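Local coordinates for protein phosphoacetylglucosamine mutase (Aspergillus lentulus, PDB 5OAW) that catalyses the interconversion of N-acetylglucosamine 6-phosphate and N-acetylglucosamine 1-phosphate, as a phosphomutase that carries a phosphoserine and binds magnesium, at residues 373-378 against 385-390; 199-204 against 417-422; 306-311 against 451-456. All coordinates share one frame; numbering follows the deposited sequence.

Contact 1 (373-378 against 385-390); sequences FDVGVY and GTITFS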
loop_
_atom_site.group_PDB
_atom_site.type_symbol
_atom_site.label_atom_id
_atom_site.label_comp_id
_atom_site.label_asym_id
_atom_site.label_seq_id
_atom_site.Cartn_x
_atom_site.Cartn_y
_atom_site.Cartn_z
ATOM N N PHE A 373 -1.109 13.905 -11.640
ATOM C CA PHE A 373 -0.413 15.109 -11.149
ATOM C C PHE A 373 1.080 14.978 -11.429
ATOM O O PHE A 373 1.571 13.885 -11.698
ATOM C CB PHE A 373 -0.643 15.340 -9.641
ATOM C CG PHE A 373 -2.053 15.727 -9.291
ATOM C CD1 PHE A 373 -2.988 14.750 -8.922
ATOM C CD2 PHE A 373 -2.460 17.070 -9.339
ATOM C CE1 PHE A 373 -4.298 15.111 -8.608
ATOM C CE2 PHE A 373 -3.769 17.431 -9.033
ATOM C CZ PHE A 373 -4.684 16.454 -8.661
ATOM N N ASP A 374 1.799 16.094 -11.389
ATOM C CA ASP A 374 3.255 16.035 -11.438
ATOM C C ASP A 374 3.789 15.501 -10.108
ATOM O O ASP A 374 4.719 14.704 -10.073
ATOM C CB ASP A 374 3.855 17.397 -11.802
ATOM C CG ASP A 374 3.568 17.799 -13.256
ATOM O OD1 ASP A 374 3.164 18.962 -13.463
ATOM O OD2 ASP A 374 3.743 16.967 -14.188
ATOM N N VAL A 375 3.167 15.947 -9.024
ATOM C CA VAL A 375 3.424 15.433 -7.700
ATOM C C VAL A 375 2.075 15.042 -7.103
ATOM O O VAL A 375 1.284 15.903 -6.719
ATOM C CB VAL A 375 4.156 16.459 -6.814
ATOM C CG1 VAL A 375 4.509 15.828 -5.491
ATOM C CG2 VAL A 375 5.428 16.980 -7.490
ATOM N N GLY A 376 1.816 13.738 -7.060
ATOM C CA GLY A 376 0.578 13.194 -6.493
ATOM C C GLY A 376 0.749 12.447 -5.181
ATOM O O GLY A 376 1.320 11.353 -5.144
ATOM N N VAL A 377 0.244 13.046 -4.106
ATOM C CA VAL A 377 0.204 12.428 -2.787
ATOM C C VAL A 377 -1.074 11.570 -2.720
ATOM O O VAL A 377 -2.160 12.087 -2.938
ATOM C CB VAL A 377 0.211 13.509 -1.673
ATOM C CG1 VAL A 377 0.192 12.875 -0.285
ATOM C CG2 VAL A 377 1.403 14.456 -1.829
ATOM N N TYR A 378 -0.939 10.264 -2.468
ATOM C CA TYR A 378 -2.100 9.399 -2.214
ATOM C C TYR A 378 -1.826 8.464 -1.053
ATOM O O TYR A 378 -0.793 7.807 -1.016
ATOM C CB TYR A 378 -2.521 8.620 -3.466
ATOM C CG TYR A 378 -1.671 7.415 -3.840
ATOM C CD1 TYR A 378 -1.982 6.145 -3.358
ATOM C CD2 TYR A 378 -0.568 7.543 -4.682
ATOM C CE1 TYR A 378 -1.218 5.037 -3.701
ATOM C CE2 TYR A 378 0.197 6.443 -5.035
ATOM C CZ TYR A 378 -0.135 5.190 -4.536
ATOM O OH TYR A 378 0.601 4.068 -4.861
ATOM N N GLY A 385 0.309 4.136 1.212
ATOM C CA GLY A 385 0.382 5.170 0.196
ATOM C C GLY A 385 1.764 5.674 -0.107
ATOM O O GLY A 385 2.721 5.313 0.569
ATOM N N THR A 386 1.859 6.523 -1.129
ATOM C CA THR A 386 3.126 7.101 -1.554
ATOM C C THR A 386 2.922 8.458 -2.264
ATOM O O THR A 386 1.784 8.936 -2.357
ATOM C CB THR A 386 3.978 6.083 -2.391
ATOM O OG1 THR A 386 5.335 6.529 -2.451
ATOM C CG2 THR A 386 3.432 5.868 -3.792
ATOM N N ILE A 387 4.020 9.075 -2.712
ATOM C CA ILE A 387 3.994 10.311 -3.474
ATOM C C ILE A 387 4.585 9.992 -4.840
ATOM O O ILE A 387 5.733 9.560 -4.946
ATOM C CB ILE A 387 4.765 11.482 -2.797
ATOM C CG1 ILE A 387 4.150 11.893 -1.453
ATOM C CG2 ILE A 387 4.712 12.738 -3.657
ATOM C CD1 ILE A 387 4.567 11.079 -0.257
ATOM N N THR A 388 3.767 10.207 -5.865
ATOM C CA THR A 388 4.092 9.959 -7.264
ATOM C C THR A 388 4.834 11.169 -7.838
ATOM O O THR A 388 4.393 12.305 -7.654
ATOM C CB THR A 388 2.783 9.676 -8.033
ATOM O OG1 THR A 388 2.493 8.274 -7.945
ATOM C CG2 THR A 388 2.867 10.073 -9.490
ATOM N N PHE A 389 5.960 10.920 -8.508
ATOM C CA PHE A 389 6.685 11.970 -9.222
ATOM C C PHE A 389 6.700 11.662 -10.705
ATOM O O PHE A 389 7.151 10.591 -11.109
ATOM C CB PHE A 389 8.103 12.126 -8.686
ATOM C CG PHE A 389 8.157 12.695 -7.300
ATOM C CD1 PHE A 389 8.301 11.858 -6.198
ATOM C CD2 PHE A 389 8.049 14.073 -7.092
ATOM C CE1 PHE A 389 8.330 12.374 -4.908
ATOM C CE2 PHE A 389 8.086 14.598 -5.808
ATOM C CZ PHE A 389 8.222 13.746 -4.712
ATOM N N SER A 390 6.184 12.590 -11.511
ATOM C CA SER A 390 6.076 12.370 -12.943
ATOM C C SER A 390 7.414 12.659 -13.613
ATOM O O SER A 390 8.259 13.363 -13.049
ATOM C CB SER A 390 4.951 13.222 -13.541
ATOM O OG SER A 390 5.367 14.554 -13.767
#
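Strands 375-378 and 385-389 run antiparallel, their axes 4.5 Å apart at closest, with Gly376-Thr388 and Tyr378-Thr386 as hydrogen-bonded pairs and Val375-Phe389 and Val377-Ile387 as the non-hydrogen-bonded pairs of a beta hairpin. The bond from Thr388 N to Gly376 O is the shortest of the ladder at 2.8 Å and almost straight, though the donor is tilted from the carbonyl plane. Beyond the strands the pairing continues in Ser390 N, which donates to Asp374 O. A side-chain bond doubles this link: Ser390 OG donates to the anti lone pair of Asp374 OD2 over 2.9 Å. The same hydroxyl accepts from Ala393 N as the N-cap of helix 391-399, and Asp374 OD1 takes the amide of Lys331, so the carboxylate joins the hairpin's open end to the residue just before strand 332-336. Val375, Val377, Ile387 and Phe389 share one face. Val375 CG1, opposite its backbone N (chi1 -175°) and beside the carbonyl carbon, reaches Ile387 CG2 at 3.6 Å and Phe389 CE2 at 3.8 Å, while Val377 CG2 lies alongside Ile387 CG1. Tyr378, Thr386 and Thr388 occupy the other face. With its CG between backbone N and carbonyl carbon (chi1 77°), the Tyr378 ring leans across to its partner strand, where Thr386 CG2 lies 3.5 Å from Tyr378 CE2 and Thr386 N sits over one ring face. Thr386 OG1 turns instead to Asn422 O. This is the edge hairpin of the mixed domain III sheet: strand 375-379 also pairs with 332-336, and 385-389 is outermost. Helix 306-323 packs on the Val375-Ile387 face through Ala313 and Ile317, and helix 363-370 covers the tyrosine face, where His367 meets the Tyr378 ring.

Contact 2 (199-204 against 417-422); sequences FKRVMR and LTDLIN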
loop_
_atom_site.group_PDB
_atom_site.type_symbol
_atom_site.label_atom_id
_atom_site.label_comp_id
_atom_site.label_asym_id
_atom_site.label_seq_id
_atom_site.Cartn_x
_atom_site.Cartn_y
_atom_site.Cartn_z
ATOM N N PHE A 199 17.994 9.754 2.634
ATOM C CA PHE A 199 17.676 10.264 3.971
ATOM C C PHE A 199 18.749 11.187 4.547
ATOM O O PHE A 199 18.416 12.115 5.285
ATOM C CB PHE A 199 17.354 9.131 4.967
ATOM C CG PHE A 199 16.768 9.616 6.279
ATOM C CD1 PHE A 199 15.468 10.131 6.338
ATOM C CD2 PHE A 199 17.510 9.543 7.461
ATOM C CE1 PHE A 199 14.925 10.578 7.544
ATOM C CE2 PHE A 199 16.965 9.975 8.667
ATOM C CZ PHE A 199 15.675 10.500 8.709
ATOM N N LYS A 200 20.024 10.928 4.224
ATOM C CA LYS A 200 21.107 11.845 4.600
ATOM C C LYS A 200 20.941 13.220 3.913
ATOM O O LYS A 200 20.997 14.260 4.587
ATOM C CB LYS A 200 22.496 11.253 4.321
ATOM C CG LYS A 200 23.574 11.907 5.177
ATOM C CD LYS A 200 24.989 11.395 4.932
ATOM C CE LYS A 200 25.874 11.791 6.114
ATOM N NZ LYS A 200 27.328 11.774 5.809
ATOM N N ARG A 201 20.723 13.203 2.593
ATOM C CA ARG A 201 20.493 14.422 1.813
ATOM C C ARG A 201 19.258 15.176 2.300
ATOM O O ARG A 201 19.349 16.356 2.627
ATOM C CB ARG A 201 20.365 14.132 0.313
ATOM C CG ARG A 201 21.566 13.464 -0.332
ATOM C CD ARG A 201 21.670 13.757 -1.830
ATOM N NE ARG A 201 20.451 13.516 -2.628
ATOM C CZ ARG A 201 19.974 12.322 -3.024
ATOM N NH1 ARG A 201 20.569 11.169 -2.694
ATOM N NH2 ARG A 201 18.868 12.279 -3.762
ATOM N N VAL A 202 18.119 14.490 2.388
ATOM C CA VAL A 202 16.864 15.142 2.792
ATOM C C VAL A 202 16.963 15.788 4.188
ATOM O O VAL A 202 16.322 16.807 4.449
ATOM C CB VAL A 202 15.621 14.222 2.601
ATOM C CG1 VAL A 202 15.490 13.185 3.706
ATOM C CG2 VAL A 202 14.351 15.052 2.523
ATOM N N MET A 203 17.827 15.228 5.033
ATOM C CA MET A 203 17.992 15.676 6.415
ATOM C C MET A 203 19.056 16.754 6.640
ATOM O O MET A 203 19.240 17.198 7.780
ATOM C CB MET A 203 18.308 14.482 7.317
ATOM C CG MET A 203 17.133 13.569 7.601
ATOM S SD MET A 203 15.765 14.353 8.455
ATOM C CE MET A 203 16.451 14.682 10.083
ATOM N N ARG A 204 19.767 17.155 5.584
ATOM C CA ARG A 204 20.848 18.150 5.703
ATOM C C ARG A 204 20.425 19.399 6.506
ATOM O O ARG A 204 19.438 20.063 6.162
ATOM C CB ARG A 204 21.400 18.505 4.310
ATOM C CG ARG A 204 22.090 19.860 4.182
ATOM C CD ARG A 204 23.076 19.892 3.023
ATOM N NE ARG A 204 24.412 19.472 3.450
ATOM C CZ ARG A 204 25.310 20.264 4.035
ATOM N NH1 ARG A 204 25.039 21.543 4.279
ATOM N NH2 ARG A 204 26.491 19.771 4.382
ATOM N N LEU A 417 13.980 13.681 -1.990
ATOM C CA LEU A 417 12.695 13.071 -1.688
ATOM C C LEU A 417 12.277 12.111 -2.757
ATOM O O LEU A 417 11.664 11.094 -2.445
ATOM C CB LEU A 417 11.609 14.122 -1.469
ATOM C CG LEU A 417 11.564 14.793 -0.095
ATOM C CD1 LEU A 417 10.578 15.941 -0.129
ATOM C CD2 LEU A 417 11.164 13.800 0.975
ATOM N N THR A 418 12.623 12.415 -4.005
ATOM C CA THR A 418 12.312 11.517 -5.119
ATOM C C THR A 418 13.037 10.173 -4.952
ATOM O O THR A 418 12.516 9.140 -5.348
ATOM C CB THR A 418 12.595 12.124 -6.520
ATOM O OG1 THR A 418 14.007 12.289 -6.720
ATOM C CG2 THR A 418 11.901 13.473 -6.684
ATOM N N ASP A 419 14.210 10.197 -4.330
ATOM C CA ASP A 419 14.958 8.971 -4.065
ATOM C C ASP A 419 14.494 8.266 -2.788
ATOM O O ASP A 419 14.484 7.037 -2.742
ATOM C CB ASP A 419 16.466 9.237 -4.062
ATOM C CG ASP A 419 16.973 9.700 -5.415
ATOM O OD1 ASP A 419 16.443 9.240 -6.454
ATOM O OD2 ASP A 419 17.910 10.521 -5.447
ATOM N N LEU A 420 14.079 9.049 -1.788
ATOM C CA LEU A 420 13.555 8.527 -0.520
ATOM C C LEU A 420 12.187 7.864 -0.632
ATOM O O LEU A 420 11.927 6.860 0.025
ATOM C CB LEU A 420 13.506 9.630 0.553
ATOM C CG LEU A 420 13.228 9.114 1.980
ATOM C CD1 LEU A 420 14.447 8.434 2.597
ATOM C CD2 LEU A 420 12.696 10.213 2.892
ATOM N N ILE A 421 11.311 8.449 -1.441
ATOM C CA ILE A 421 9.943 7.997 -1.541
ATOM C C ILE A 421 9.875 6.916 -2.606
ATOM O O ILE A 421 10.257 7.122 -3.752
ATOM C CB ILE A 421 9.002 9.178 -1.843
ATOM C CG1 ILE A 421 9.036 10.175 -0.682
ATOM C CG2 ILE A 421 7.575 8.704 -2.069
ATOM C CD1 ILE A 421 8.662 11.596 -1.072
ATOM N N ASN A 422 9.378 5.756 -2.210
ATOM C CA ASN A 422 9.246 4.615 -3.097
ATOM C C ASN A 422 8.154 4.872 -4.129
ATOM O O ASN A 422 6.989 5.025 -3.794
ATOM C CB ASN A 422 8.961 3.364 -2.266
ATOM C CG ASN A 422 9.096 2.070 -3.047
ATOM O OD1 ASN A 422 8.585 1.927 -4.158
ATOM N ND2 ASN A 422 9.746 1.090 -2.429
#
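Arg201 and Asp419 form a salt bridge between two helices whose apolar contact is built from Phe199, Val202, Leu417 and Leu420. The arginine chain is bent at chi3 (-51°), which swings the guanidinium across to the second helix and brings Arg201 NH2 to 2.6 Å from Asp419 OD2. This short salt bridge is a single-pronged one: the oxygen is met on its anti side, and the guanidinium and carboxylate planes stand 70° apart, far from the coplanar fit of a two-pronged pair. In the apolar part, Leu420 sends its two methyls to different residues. Its CG lies anti to the backbone N (chi1 -169°), and the fork holds CD1 3.8 Å from Phe199 CB, close to the plane of the phenyl ring at its edge, while CD2 is directed to Val202 CG1. The other valine methyl, Val202 CG2, packs 3.8 Å from Leu417 CD2, the two side chains crossing at about a right angle. Val202 is thus divided between two leucines one helical turn apart. Within segment 199-204, Met203 CG lies 3.5 Å above the plane of the Phe199 ring, over its centre. The contact packs the end of helix 188-202 of domain II against that of helix 408-420 of domain III, and helix 428-441 adds to the apolar side, with Leu433 against Phe199, Leu434 against Leu417, and Ala437 and Ala440 against Met203.

Contact 3 (306-311 against 451-456); sequences GDRIAT and ATYTDL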
loop_
_atom_site.group_PDB
_atom_site.type_symbol
_atom_site.label_atom_id
_atom_site.label_comp_id
_atom_site.label_asym_id
_atom_site.label_seq_id
_atom_site.Cartn_x
_atom_site.Cartn_y
_atom_site.Cartn_z
ATOM N N GLY A 306 -3.153 7.149 7.867
ATOM C CA GLY A 306 -2.744 7.453 6.492
ATOM C C GLY A 306 -3.182 8.803 5.952
ATOM O O GLY A 306 -2.407 9.505 5.310
ATOM N N ASP A 307 -4.428 9.178 6.222
ATOM C CA ASP A 307 -4.943 10.478 5.811
ATOM C C ASP A 307 -4.242 11.639 6.488
ATOM O O ASP A 307 -4.099 12.711 5.900
ATOM C CB ASP A 307 -6.444 10.533 5.995
ATOM C CG ASP A 307 -7.167 9.818 4.879
ATOM O OD1 ASP A 307 -6.934 10.195 3.702
ATOM O OD2 ASP A 307 -7.947 8.873 5.168
ATOM N N ARG A 308 -3.771 11.393 7.702
ATOM C CA ARG A 308 -2.971 12.340 8.454
ATOM C C ARG A 308 -1.520 12.435 7.930
ATOM O O ARG A 308 -0.903 13.512 7.930
ATOM C CB ARG A 308 -3.012 11.928 9.925
ATOM C CG ARG A 308 -3.151 13.086 10.871
ATOM C CD ARG A 308 -4.593 13.434 11.172
ATOM N NE ARG A 308 -4.624 14.865 11.437
ATOM C CZ ARG A 308 -5.455 15.496 12.256
ATOM N NH1 ARG A 308 -6.391 14.850 12.946
ATOM N NH2 ARG A 308 -5.331 16.799 12.375
ATOM N N ILE A 309 -0.973 11.302 7.492
ATOM C CA ILE A 309 0.321 11.285 6.800
ATOM C C ILE A 309 0.211 12.001 5.444
ATOM O O ILE A 309 1.105 12.771 5.058
ATOM C CB ILE A 309 0.873 9.844 6.627
ATOM C CG1 ILE A 309 1.124 9.199 8.002
ATOM C CG2 ILE A 309 2.165 9.863 5.818
ATOM C CD1 ILE A 309 1.163 7.675 7.987
ATOM N N ALA A 310 -0.892 11.744 4.737
ATOM C CA ALA A 310 -1.200 12.413 3.469
ATOM C C ALA A 310 -1.166 13.930 3.594
ATOM O O ALA A 310 -0.528 14.582 2.789
ATOM C CB ALA A 310 -2.547 11.950 2.924
ATOM N N THR A 311 -1.814 14.475 4.620
ATOM C CA THR A 311 -1.877 15.932 4.799
ATOM C C THR A 311 -0.543 16.496 5.252
ATOM O O THR A 311 -0.160 17.579 4.817
ATOM C CB THR A 311 -3.017 16.402 5.736
ATOM O OG1 THR A 311 -2.938 15.712 6.987
ATOM C CG2 THR A 311 -4.378 16.132 5.097
ATOM N N ALA A 451 -2.671 18.962 15.888
ATOM C CA ALA A 451 -3.316 20.280 16.029
ATOM C C ALA A 451 -3.552 21.025 14.706
ATOM O O ALA A 451 -4.288 22.019 14.662
ATOM C CB ALA A 451 -2.524 21.156 16.997
ATOM N N THR A 452 -2.938 20.527 13.637
ATOM C CA THR A 452 -3.012 21.110 12.293
ATOM C C THR A 452 -4.456 21.262 11.725
ATOM O O THR A 452 -4.712 22.124 10.879
ATOM C CB THR A 452 -2.070 20.315 11.350
ATOM O OG1 THR A 452 -1.591 21.149 10.297
ATOM C CG2 THR A 452 -2.732 19.062 10.779
ATOM N N TYR A 453 -5.368 20.400 12.185
ATOM C CA TYR A 453 -6.814 20.503 11.968
ATOM C C TYR A 453 -7.510 19.494 12.883
ATOM O O TYR A 453 -6.877 18.589 13.416
ATOM C CB TYR A 453 -7.208 20.279 10.495
ATOM C CG TYR A 453 -6.837 18.922 9.891
ATOM C CD1 TYR A 453 -7.692 17.810 10.013
ATOM C CD2 TYR A 453 -5.647 18.759 9.160
ATOM C CE1 TYR A 453 -7.360 16.575 9.443
ATOM C CE2 TYR A 453 -5.304 17.533 8.587
ATOM C CZ TYR A 453 -6.162 16.442 8.728
ATOM O OH TYR A 453 -5.820 15.230 8.161
ATOM N N THR A 454 -8.814 19.641 13.062
ATOM C CA THR A 454 -9.558 18.708 13.900
ATOM C C THR A 454 -10.451 17.849 13.025
ATOM O O THR A 454 -11.197 18.373 12.201
ATOM C CB THR A 454 -10.393 19.461 14.950
ATOM O OG1 THR A 454 -9.567 20.459 15.558
ATOM C CG2 THR A 454 -10.936 18.501 16.027
ATOM N N ASP A 455 -10.349 16.533 13.193
ATOM C CA ASP A 455 -11.197 15.589 12.469
ATOM C C ASP A 455 -12.638 15.764 12.911
ATOM O O ASP A 455 -12.904 15.981 14.099
ATOM C CB ASP A 455 -10.790 14.140 12.756
ATOM C CG ASP A 455 -9.666 13.653 11.883
ATOM O OD1 ASP A 455 -9.363 14.264 10.832
ATOM O OD2 ASP A 455 -9.076 12.621 12.257
ATOM N N LEU A 456 -13.559 15.679 11.954
ATOM C CA LEU A 456 -14.953 15.509 12.277
ATOM C C LEU A 456 -15.052 14.172 12.962
ATOM O O LEU A 456 -14.419 13.213 12.511
ATOM C CB LEU A 456 -15.827 15.511 11.024
ATOM C CG LEU A 456 -15.868 16.792 10.182
ATOM C CD1 LEU A 456 -16.889 16.633 9.075
ATOM C CD2 LEU A 456 -16.155 18.037 11.017
HETATM O O HOH W 1 -8.697 15.568 15.210
#
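Arg308 and Tyr453 stack flat on one another, the guanidinium lying over the phenol ring with Arg308 CZ 3.8 Å from the ring centroid and the planes only 13° apart, a cation-pi pair. A bend at chi2 (90°) carries the arginine out from helix 306-323 and along the ring. Tyr453 O lies near the guanidinium plane and accepts from Arg308 NH2 at 2.6 Å, whereas NH2 stands above the carbonyl plane of Tyr453. NH1 faces Asp455, forming a long salt bridge of 3.6 Å to Asp455 OD2, and has a weak hydrogen bond to a water that accepts from Asp455 N at 2.8 Å. At the far end of the ring, Tyr453 OH and Thr311 OG1 are hydrogen-bonded at 3.1 Å, the threonine oxygen lying at the ring edge. Outside the contact, Arg308 O accepts from Trp449 NE1 of helix 446-450. One buried arginine is therefore served by a carbonyl, a carboxylate, a water and an aromatic face; these electron-rich surroundings would be expected to stabilise its positive charge, and together they hold loop 451-456, which links helix 446-450 to strand 458-463, against helix 306-323 of domain III.

From the N terminus, the first segment met is 199-204, at the end of helix 188-202, and contact 2 closes its long loop only at 417-422. Segment 306-311 opens the loop of contact 3 inside that span, and 451-456 closes it beyond, so contacts 2 and 3 cross. The hairpin of contact 1 closes a short turn nested within both. Contact 2 ties a helix of domain II to one of domain III, while contact 3 anchors the loop leading to strand 458-463 to helix 306-323. Contact 1 touches both others: Thr418 packs on Phe389 and Ile421 on Ile387, and Val377 CG1 packs on Ala310 O. Contacts 2 and 3 stay about 9 Å apart at their nearest atoms.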